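Single-strand DNA-binding protein (Agrobacterium tumefaciens, PDB 3BTP) binds single-stranded DNA of any sequence and mediates the nuclear uptake of single-stranded copies of the transferred T-DNA during plant transformation. Local coordinates at residues 286-289 with 290-293; 265-268 with 269-273; 350-353 with 354-357; 410-413 with 414-417. All coordinates share one frame; numbering follows the deposited sequence.

Interaction 1 (286-289 with 290-293); sequences KRFE and EFER
Phe288 and Phe291 meet on the inner side of the first turn of helix 288-299, where the contact is tight. CE1 of Phe288 lies 4.0 Å from CD2 of Phe291, near the plane of the Phe291 ring and at its edge. Glu292 closes over a face of the Phe288 ring with its CB, offset toward the rim, while its OE1 comes 3.6 Å from Phe288 CE2, the carboxylate turned 49° against the ring. Beneath them Glu292 N donates a straight bond of 2.8 Å to Phe288 O, and Arg293 N reaches Glu289 O at 3.0 Å.

The solvent side is looser. Lys286, one residue before the N-cap, runs its extended chain past Glu290 and bends at the last torsion (chi4 -68°), which leaves NZ 3.4 Å from Glu290 OE2, a salt bridge whose hydrogen bond is weak. Arg293 NE adds only a weak bond to Glu289 O.

Arg287 holds the N-cap position, and Asp329 of helix 327-335 takes both its guanidinium and the backbone N of Phe288. Phe332 of that helix meets both phenylalanine rings; Phe288 also packs on Ile305 and Leu307 of strand 304-308, and Phe291 on Ile263 and Ile265 of strand 263-266.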
loop_
_atom_site.group_PDB
_atom_site.type_symbol
_atom_site.label_atom_id
_atom_site.label_comp_id
_atom_site.label_asym_id
_atom_site.label_seq_id
_atom_site.Cartn_x
_atom_site.Cartn_y
_atom_site.Cartn_z
ATOM N N LYS A 286 10.318 20.967 7.832
ATOM C CA LYS A 286 9.733 21.231 6.517
ATOM C C LYS A 286 8.989 19.992 5.952
ATOM O O LYS A 286 9.374 18.833 6.223
ATOM C CB LYS A 286 10.802 21.701 5.543
ATOM C CG LYS A 286 11.307 23.144 5.779
ATOM C CD LYS A 286 12.262 23.618 4.635
ATOM C CE LYS A 286 12.937 25.017 4.932
ATOM N NZ LYS A 286 11.918 26.190 4.911
ATOM N N ARG A 287 7.954 20.236 5.148
ATOM C CA ARG A 287 7.001 19.187 4.774
ATOM C C ARG A 287 7.532 18.434 3.573
ATOM O O ARG A 287 8.246 19.025 2.744
ATOM C CB ARG A 287 5.625 19.753 4.448
ATOM C CG ARG A 287 4.895 20.365 5.641
ATOM C CD ARG A 287 3.944 19.382 6.259
ATOM N NE ARG A 287 3.357 19.838 7.530
ATOM C CZ ARG A 287 2.413 19.172 8.205
ATOM N NH1 ARG A 287 1.907 18.007 7.734
ATOM N NH2 ARG A 287 1.984 19.662 9.369
ATOM N N PHE A 288 7.166 17.152 3.460
ATOM C CA PHE A 288 7.573 16.375 2.310
ATOM C C PHE A 288 7.268 17.109 0.985
ATOM O O PHE A 288 8.130 17.143 0.104
ATOM C CB PHE A 288 6.957 14.983 2.273
ATOM C CG PHE A 288 7.250 14.255 0.982
ATOM C CD1 PHE A 288 8.522 13.779 0.714
ATOM C CD2 PHE A 288 6.255 14.082 0.022
ATOM C CE1 PHE A 288 8.805 13.137 -0.503
ATOM C CE2 PHE A 288 6.517 13.436 -1.194
ATOM C CZ PHE A 288 7.788 12.951 -1.456
ATOM N N GLU A 289 6.063 17.673 0.876
ATOM C CA GLU A 289 5.624 18.410 -0.343
ATOM C C GLU A 289 6.558 19.545 -0.795
ATOM O O GLU A 289 6.698 19.819 -1.976
ATOM C CB GLU A 289 4.181 18.953 -0.167
ATOM C CG GLU A 289 3.132 17.828 -0.068
ATOM C CD GLU A 289 3.257 16.883 1.204
ATOM O OE1 GLU A 289 3.617 17.352 2.332
ATOM O OE2 GLU A 289 2.928 15.651 1.044
ATOM N N GLU A 290 7.199 20.188 0.157
ATOM C CA GLU A 290 8.259 21.156 -0.166
ATOM C C GLU A 290 9.519 20.487 -0.759
ATOM O O GLU A 290 10.141 21.003 -1.689
ATOM C CB GLU A 290 8.613 21.946 1.106
ATOM C CG GLU A 290 9.403 23.196 0.841
ATOM C CD GLU A 290 9.443 24.084 2.089
ATOM O OE1 GLU A 290 8.493 23.967 2.925
ATOM O OE2 GLU A 290 10.421 24.854 2.222
ATOM N N PHE A 291 9.923 19.365 -0.167
ATOM C CA PHE A 291 11.096 18.662 -0.693
ATOM C C PHE A 291 10.779 18.253 -2.112
ATOM O O PHE A 291 11.549 18.450 -3.014
ATOM C CB PHE A 291 11.447 17.480 0.218
ATOM C CG PHE A 291 12.479 16.540 -0.350
ATOM C CD1 PHE A 291 13.853 16.865 -0.306
ATOM C CD2 PHE A 291 12.076 15.332 -0.950
ATOM C CE1 PHE A 291 14.819 15.993 -0.831
ATOM C CE2 PHE A 291 13.010 14.447 -1.447
ATOM C CZ PHE A 291 14.411 14.770 -1.406
ATOM N N GLU A 292 9.592 17.695 -2.270
ATOM C CA GLU A 292 9.060 17.213 -3.502
ATOM C C GLU A 292 9.097 18.307 -4.617
ATOM O O GLU A 292 9.528 18.045 -5.760
ATOM C CB GLU A 292 7.640 16.725 -3.245
ATOM C CG GLU A 292 6.882 16.490 -4.498
ATOM C CD GLU A 292 5.653 15.635 -4.296
ATOM O OE1 GLU A 292 4.901 15.859 -3.312
ATOM O OE2 GLU A 292 5.425 14.733 -5.136
ATOM N N ARG A 293 8.651 19.513 -4.277
ATOM C CA ARG A 293 8.647 20.627 -5.236
ATOM C C ARG A 293 10.033 21.105 -5.655
ATOM O O ARG A 293 10.239 21.426 -6.777
ATOM C CB ARG A 293 7.773 21.768 -4.736
ATOM C CG ARG A 293 6.324 21.527 -5.144
ATOM C CD ARG A 293 5.335 22.552 -4.499
ATOM N NE ARG A 293 5.592 22.757 -3.067
ATOM C CZ ARG A 293 5.931 23.932 -2.535
ATOM N NH1 ARG A 293 6.001 25.016 -3.322
ATOM N NH2 ARG A 293 6.162 24.040 -1.221
#

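Interaction 2 (265-268 with 269-273); sequences IKTP and QNDIH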
loop_
_atom_site.group_PDB
_atom_site.type_symbol
_atom_site.label_atom_id
_atom_site.label_comp_id
_atom_site.label_asym_id
_atom_site.label_seq_id
_atom_site.Cartn_x
_atom_site.Cartn_y
_atom_site.Cartn_z
ATOM N N ILE A 265 15.832 9.133 -5.574
ATOM C CA ILE A 265 15.261 10.014 -6.578
ATOM C C ILE A 265 15.611 9.393 -7.921
ATOM O O ILE A 265 16.741 9.055 -8.178
ATOM C CB ILE A 265 15.957 11.427 -6.533
ATOM C CG1 ILE A 265 16.059 11.991 -5.087
ATOM C CG2 ILE A 265 15.395 12.448 -7.642
ATOM C CD1 ILE A 265 14.781 12.389 -4.481
ATOM N N LYS A 266 14.650 9.251 -8.806
ATOM C CA LYS A 266 14.957 8.715 -10.113
ATOM C C LYS A 266 14.504 9.763 -11.132
ATOM O O LYS A 266 13.298 9.938 -11.316
ATOM C CB LYS A 266 14.222 7.413 -10.353
ATOM C CG LYS A 266 14.579 6.781 -11.733
ATOM C CD LYS A 266 14.234 5.260 -11.824
ATOM C CE LYS A 266 12.811 5.032 -12.050
ATOM N NZ LYS A 266 12.085 5.775 -13.184
ATOM N N THR A 267 15.456 10.438 -11.792
ATOM C CA THR A 267 15.122 11.573 -12.681
ATOM C C THR A 267 14.458 11.068 -13.972
ATOM O O THR A 267 14.512 9.867 -14.269
ATOM C CB THR A 267 16.428 12.383 -13.090
ATOM O OG1 THR A 267 17.102 11.694 -14.157
ATOM C CG2 THR A 267 17.401 12.602 -11.938
ATOM N N PRO A 268 13.867 11.985 -14.783
ATOM C CA PRO A 268 13.309 11.595 -16.077
ATOM C C PRO A 268 14.302 10.896 -17.029
ATOM O O PRO A 268 13.870 10.142 -17.938
ATOM C CB PRO A 268 12.870 12.936 -16.647
ATOM C CG PRO A 268 12.493 13.733 -15.365
ATOM C CD PRO A 268 13.654 13.435 -14.519
ATOM N N GLN A 269 15.606 11.145 -16.835
ATOM C CA GLN A 269 16.667 10.381 -17.578
ATOM C C GLN A 269 17.048 9.016 -16.939
ATOM O O GLN A 269 17.908 8.300 -17.487
ATOM C CB GLN A 269 17.954 11.234 -17.767
ATOM C CG GLN A 269 17.718 12.560 -18.491
ATOM C CD GLN A 269 16.917 13.640 -17.677
ATOM O OE1 GLN A 269 17.122 13.826 -16.465
ATOM N NE2 GLN A 269 16.049 14.371 -18.371
ATOM N N ASN A 270 16.448 8.685 -15.775
ATOM C CA ASN A 270 16.576 7.377 -15.121
ATOM C C ASN A 270 17.870 7.292 -14.338
ATOM O O ASN A 270 18.380 6.216 -14.041
ATOM C CB ASN A 270 16.391 6.193 -16.127
ATOM C CG ASN A 270 14.907 5.738 -16.304
ATOM O OD1 ASN A 270 14.489 5.418 -17.409
ATOM N ND2 ASN A 270 14.131 5.682 -15.218
ATOM N N ASP A 271 18.407 8.460 -14.034
ATOM C CA ASP A 271 19.544 8.649 -13.173
ATOM C C ASP A 271 19.031 8.596 -11.717
ATOM O O ASP A 271 17.992 9.176 -11.398
ATOM C CB ASP A 271 20.142 10.071 -13.426
ATOM C CG ASP A 271 20.841 10.224 -14.853
ATOM O OD1 ASP A 271 21.628 9.311 -15.285
ATOM O OD2 ASP A 271 20.622 11.299 -15.509
ATOM N N ILE A 272 19.819 7.995 -10.846
ATOM C CA ILE A 272 19.474 7.728 -9.480
ATOM C C ILE A 272 20.272 8.652 -8.582
ATOM O O ILE A 272 21.515 8.749 -8.720
ATOM C CB ILE A 272 19.858 6.258 -9.130
ATOM C CG1 ILE A 272 19.216 5.248 -10.123
ATOM C CG2 ILE A 272 19.583 5.963 -7.685
ATOM C CD1 ILE A 272 17.714 5.413 -10.223
ATOM N N HIS A 273 19.581 9.356 -7.665
ATOM C CA HIS A 273 20.279 10.057 -6.587
ATOM C C HIS A 273 19.753 9.548 -5.265
ATOM O O HIS A 273 18.571 9.260 -5.119
ATOM C CB HIS A 273 20.158 11.577 -6.722
ATOM C CG HIS A 273 20.720 12.101 -8.017
ATOM N ND1 HIS A 273 19.975 12.183 -9.173
ATOM C CD2 HIS A 273 21.984 12.475 -8.358
ATOM C CE1 HIS A 273 20.752 12.601 -10.164
ATOM N NE2 HIS A 273 21.970 12.796 -9.691
#
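Thr267 and His273 cross on one side of a tight hairpin, the methyl CG2 of Thr267 lying at the edge of the imidazole, in its plane, 3.8 Å from CE1. The methyl is placed there by chi1 of 80°, which also turns OG1 toward the turn. OG1 donates to Gln269 OE1 at 3.1 Å, approaching from above the plane of that amide, and accepts a weak bond from Asp271 N. Gln269 folds back at chi2 (70°) to bring its amide over the start of the turn. On the other side of the hairpin Lys266 crosses Ile272, whose CD1 touches Lys266 CG at 3.7 Å. The lysine then bends at chi3 and chi4 and runs beside Asn270, pointing the same way; its NZ makes a salt bridge with Asp115.

The backbone between strands 263-266 and 272-275 is a 3:5 beta hairpin: a type I turn from Thr267 to Asn270, with Asn270 N 2.7 Å from Thr267 O, and a G1 bulge at Asn270, which is in left-handed conformation, so that Thr267 N bonds to Asp271 O. Ile265 and His273 form a hydrogen-bonded antiparallel pair, Ile265 N to His273 O (2.8 Å) and His273 N to Ile265 O; Lys266 and Ile272 are the non-hydrogen-bonded pair that follows.

His273 ND1 is buried here without a polar partner in the model, while its ring meets that of Tyr299. Ile265 packs on Ile295 and Tyr299 of helix 288-299, whereas Lys266 and Ile272 touch Thr132 of strand 127-132.

Interaction 3 (350-353 with 354-357); sequences TVNM and GRQP
The amide of Asn352 and the guanidinium of Arg355 stand nearly perpendicular, their planes 82° apart and their side chains crossing at about a right angle. Asn352 ND2 approaches the guanidinium obliquely, 3.5 Å from Arg355 NE, and passes 3.7 Å from Arg355 CB. Both nitrogens are donors, so this is a contact of neighbours and not a bond between them. Asp366 binds both: OD1 accepts from Asn352 ND2 and OD2 forms a salt bridge with Arg355 NH2, which probably keeps the two donors close. At the oxygen end of the amide, Gly354 N donates to Asn352 OD1 over 3.2 Å, coming from above the carbonyl plane, 54° out of it. The same OD1 also accepts from Arg367 N.

This is the point where strand 349-352 of the eight-stranded antiparallel barrel gives way to the loop that leads toward strand 367-370. Asn352, its CG anti to the backbone N (chi1 -165°), thus joins the end of its own strand to Gly354 in the loop and to the start of strand 367-370. Bent at chi3, Arg355 brings its guanidinium back across that amide.

Arg395 takes the carbonyl oxygens of Asn352 and Gly354 with NH1 and that of Arg355 with NH2. Met353 and Gln356 pack on Trp383 of helix 382-388, and both also touch apolar side chains of another protein's chain.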
loop_
_atom_site.group_PDB
_atom_site.type_symbol
_atom_site.label_atom_id
_atom_site.label_comp_id
_atom_site.label_asym_id
_atom_site.label_seq_id
_atom_site.Cartn_x
_atom_site.Cartn_y
_atom_site.Cartn_z
ATOM N N THR A 350 -16.014 5.234 -2.690
ATOM C CA THR A 350 -15.641 3.892 -2.365
ATOM C C THR A 350 -16.445 2.938 -3.317
ATOM O O THR A 350 -17.557 3.293 -3.753
ATOM C CB THR A 350 -15.976 3.768 -0.816
ATOM O OG1 THR A 350 -14.758 3.800 0.020
ATOM C CG2 THR A 350 -16.896 2.738 -0.470
ATOM N N VAL A 351 -15.898 1.737 -3.633
ATOM C CA VAL A 351 -16.662 0.729 -4.368
ATOM C C VAL A 351 -16.649 -0.578 -3.579
ATOM O O VAL A 351 -15.561 -0.977 -3.083
ATOM C CB VAL A 351 -16.157 0.520 -5.858
ATOM C CG1 VAL A 351 -14.714 -0.068 -5.934
ATOM C CG2 VAL A 351 -17.114 -0.381 -6.622
ATOM N N ASN A 352 -17.835 -1.217 -3.467
ATOM C CA ASN A 352 -17.959 -2.484 -2.862
ATOM C C ASN A 352 -17.520 -3.642 -3.802
ATOM O O ASN A 352 -18.127 -3.854 -4.848
ATOM C CB ASN A 352 -19.421 -2.733 -2.407
ATOM C CG ASN A 352 -19.536 -3.921 -1.424
ATOM O OD1 ASN A 352 -18.544 -4.454 -0.925
ATOM N ND2 ASN A 352 -20.728 -4.298 -1.133
ATOM N N MET A 353 -16.464 -4.329 -3.409
ATOM C CA MET A 353 -15.783 -5.354 -4.182
ATOM C C MET A 353 -16.069 -6.690 -3.535
ATOM O O MET A 353 -15.719 -7.720 -4.079
ATOM C CB MET A 353 -14.273 -5.104 -4.232
ATOM C CG MET A 353 -13.917 -3.831 -4.964
ATOM S SD MET A 353 -12.279 -3.341 -5.621
ATOM C CE MET A 353 -11.711 -4.838 -6.478
ATOM N N GLY A 354 -16.713 -6.638 -2.365
ATOM C CA GLY A 354 -17.197 -7.789 -1.647
ATOM C C GLY A 354 -18.633 -7.998 -2.084
ATOM O O GLY A 354 -18.987 -7.712 -3.213
ATOM N N ARG A 355 -19.446 -8.536 -1.171
ATOM C CA ARG A 355 -20.810 -9.018 -1.462
ATOM C C ARG A 355 -20.890 -9.930 -2.728
ATOM O O ARG A 355 -21.469 -9.493 -3.722
ATOM C CB ARG A 355 -21.749 -7.803 -1.536
ATOM C CG ARG A 355 -23.199 -8.051 -1.324
ATOM C CD ARG A 355 -23.992 -6.782 -1.596
ATOM N NE ARG A 355 -23.781 -5.803 -0.512
ATOM C CZ ARG A 355 -24.562 -4.751 -0.226
ATOM N NH1 ARG A 355 -25.675 -4.504 -0.921
ATOM N NH2 ARG A 355 -24.222 -3.932 0.770
ATOM N N GLN A 356 -20.380 -11.186 -2.660
ATOM C CA GLN A 356 -20.238 -12.145 -3.857
ATOM C C GLN A 356 -21.183 -13.328 -4.521
ATOM O O GLN A 356 -21.945 -12.967 -5.455
ATOM C CB GLN A 356 -18.740 -12.382 -4.179
ATOM C CG GLN A 356 -17.867 -11.087 -4.355
ATOM C CD GLN A 356 -17.938 -10.314 -5.750
ATOM O OE1 GLN A 356 -16.944 -9.724 -6.178
ATOM N NE2 GLN A 356 -19.101 -10.324 -6.411
ATOM N N PRO A 357 -21.248 -14.677 -4.165
ATOM C CA PRO A 357 -21.572 -15.876 -3.323
ATOM C C PRO A 357 -22.704 -15.846 -2.299
ATOM O O PRO A 357 -22.612 -16.510 -1.253
ATOM C CB PRO A 357 -20.215 -16.377 -2.824
ATOM C CG PRO A 357 -19.316 -16.083 -4.066
ATOM C CD PRO A 357 -20.175 -15.148 -5.059
#

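Interaction 4 (410-413 with 414-417); sequences SRLE and YSDP
Arg411 and Tyr414 lie side by side and point the same way on the exposed side of helix 409-415. The guanidinium stands nearly upright to the ring, with planes 86° apart, and NH1 comes 3.8 Å from Tyr414 CD2 in an oblique approach. Two bends in the arginine chain, at chi2 (54°) and chi3 (64°), curl its end back beside the tyrosine. On the inner side Leu412 CD1 rests 4.0 Å from Asp416 CB, those two side chains also running in the same direction.

Backbone bonds one turn long set these pairs in place. Tyr414 N reaches Ser410 O at 2.8 Å; Ser415 N donates to Arg411 O; and Asp416 N closes the last turn on Leu412 O. Glu413 O then faces the ring of Pro417, whose nitrogen has no hydrogen to offer, and the first helix ends.

Further out, Asp416 OD1 caps His419 N at the start of helix 417-427 and forms a salt bridge with Arg401. Leu412 touches Met407 of strand 405-407 and His419 and Phe420 of helix 417-427. Asp416 thereby serves both helices, its backbone N ending one and its carboxylate opening the next, a helix-to-helix junction in which the Arg401 charge and the N-terminal end of helix 417-427 would probably favour the ionised carboxylate.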
loop_
_atom_site.group_PDB
_atom_site.type_symbol
_atom_site.label_atom_id
_atom_site.label_comp_id
_atom_site.label_asym_id
_atom_site.label_seq_id
_atom_site.Cartn_x
_atom_site.Cartn_y
_atom_site.Cartn_z
ATOM N N SER A 410 -26.608 9.103 -6.675
ATOM C CA SER A 410 -27.909 9.817 -6.924
ATOM C C SER A 410 -28.393 10.621 -5.744
ATOM O O SER A 410 -28.690 11.794 -5.878
ATOM C CB SER A 410 -29.007 8.909 -7.534
ATOM O OG SER A 410 -29.461 7.916 -6.609
ATOM N N ARG A 411 -28.394 10.025 -4.568
ATOM C CA ARG A 411 -28.701 10.796 -3.313
ATOM C C ARG A 411 -27.870 12.042 -3.119
ATOM O O ARG A 411 -28.393 13.075 -2.703
ATOM C CB ARG A 411 -28.606 9.895 -2.100
ATOM C CG ARG A 411 -29.017 10.581 -0.772
ATOM C CD ARG A 411 -30.424 11.229 -0.841
ATOM N NE ARG A 411 -31.466 10.213 -1.043
ATOM C CZ ARG A 411 -32.775 10.489 -1.186
ATOM N NH1 ARG A 411 -33.239 11.794 -1.141
ATOM N NH2 ARG A 411 -33.624 9.474 -1.410
ATOM N N LEU A 412 -26.571 11.980 -3.463
ATOM C CA LEU A 412 -25.695 13.132 -3.278
ATOM C C LEU A 412 -25.935 14.124 -4.391
ATOM O O LEU A 412 -25.991 15.332 -4.170
ATOM C CB LEU A 412 -24.177 12.722 -3.244
ATOM C CG LEU A 412 -23.241 13.946 -3.077
ATOM C CD1 LEU A 412 -23.490 14.671 -1.776
ATOM C CD2 LEU A 412 -21.733 13.600 -3.187
ATOM N N GLU A 413 -26.016 13.633 -5.617
ATOM C CA GLU A 413 -26.421 14.509 -6.704
ATOM C C GLU A 413 -27.691 15.322 -6.366
ATOM O O GLU A 413 -27.730 16.552 -6.562
ATOM C CB GLU A 413 -26.671 13.701 -7.968
ATOM C CG GLU A 413 -26.382 14.551 -9.166
ATOM C CD GLU A 413 -27.269 14.254 -10.342
ATOM O OE1 GLU A 413 -27.878 13.150 -10.460
ATOM O OE2 GLU A 413 -27.365 15.156 -11.179
ATOM N N TYR A 414 -28.714 14.606 -5.862
ATOM C CA TYR A 414 -29.945 15.201 -5.451
ATOM C C TYR A 414 -29.724 16.166 -4.302
ATOM O O TYR A 414 -30.098 17.314 -4.401
ATOM C CB TYR A 414 -30.954 14.145 -5.040
ATOM C CG TYR A 414 -32.297 14.717 -4.706
ATOM C CD1 TYR A 414 -33.157 15.174 -5.723
ATOM C CD2 TYR A 414 -32.739 14.807 -3.374
ATOM C CE1 TYR A 414 -34.405 15.723 -5.416
ATOM C CE2 TYR A 414 -34.004 15.380 -3.047
ATOM C CZ TYR A 414 -34.807 15.812 -4.078
ATOM O OH TYR A 414 -36.048 16.359 -3.800
ATOM N N SER A 415 -29.147 15.704 -3.204
ATOM C CA SER A 415 -29.175 16.506 -2.003
ATOM C C SER A 415 -28.144 17.670 -1.981
ATOM O O SER A 415 -28.333 18.613 -1.202
ATOM C CB SER A 415 -29.068 15.618 -0.724
ATOM O OG SER A 415 -27.704 15.159 -0.481
ATOM N N ASP A 416 -27.078 17.594 -2.790
ATOM C CA ASP A 416 -26.008 18.606 -2.829
ATOM C C ASP A 416 -25.282 18.601 -4.183
ATOM O O ASP A 416 -24.124 18.137 -4.277
ATOM C CB ASP A 416 -25.024 18.359 -1.678
ATOM C CG ASP A 416 -24.001 19.474 -1.488
ATOM O OD1 ASP A 416 -23.767 20.311 -2.422
ATOM O OD2 ASP A 416 -23.366 19.453 -0.383
ATOM N N PRO A 417 -25.978 19.106 -5.252
ATOM C CA PRO A 417 -25.501 18.937 -6.652
ATOM C C PRO A 417 -24.124 19.501 -6.865
ATOM O O PRO A 417 -23.293 18.853 -7.558
ATOM C CB PRO A 417 -26.547 19.690 -7.520
ATOM C CG PRO A 417 -27.366 20.514 -6.548
ATOM C CD PRO A 417 -27.274 19.821 -5.195
#

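Overall arrangement
Interactions 1 and 2 belong to neighbouring elements, the hairpin 263-275 and the helix that follows it: helix 288-299 packs on the hairpin, with Phe291 CZ 3.9 Å from Ile265 CD1. Interactions 3 and 4 lie in another part of the chain, about 23 Å apart between centres, and interactions 3 and 1 face each other across the chain's centre, their centres about 37 Å apart. Interaction 3 is the buried one, a polar network at a barrel strand end, whereas interaction 2 is partly buried and relies on strand pairing. Interactions 1 and 4 are surface contacts at helix ends, one at a helix start backed by aromatic rings, the other at a junction between two helices.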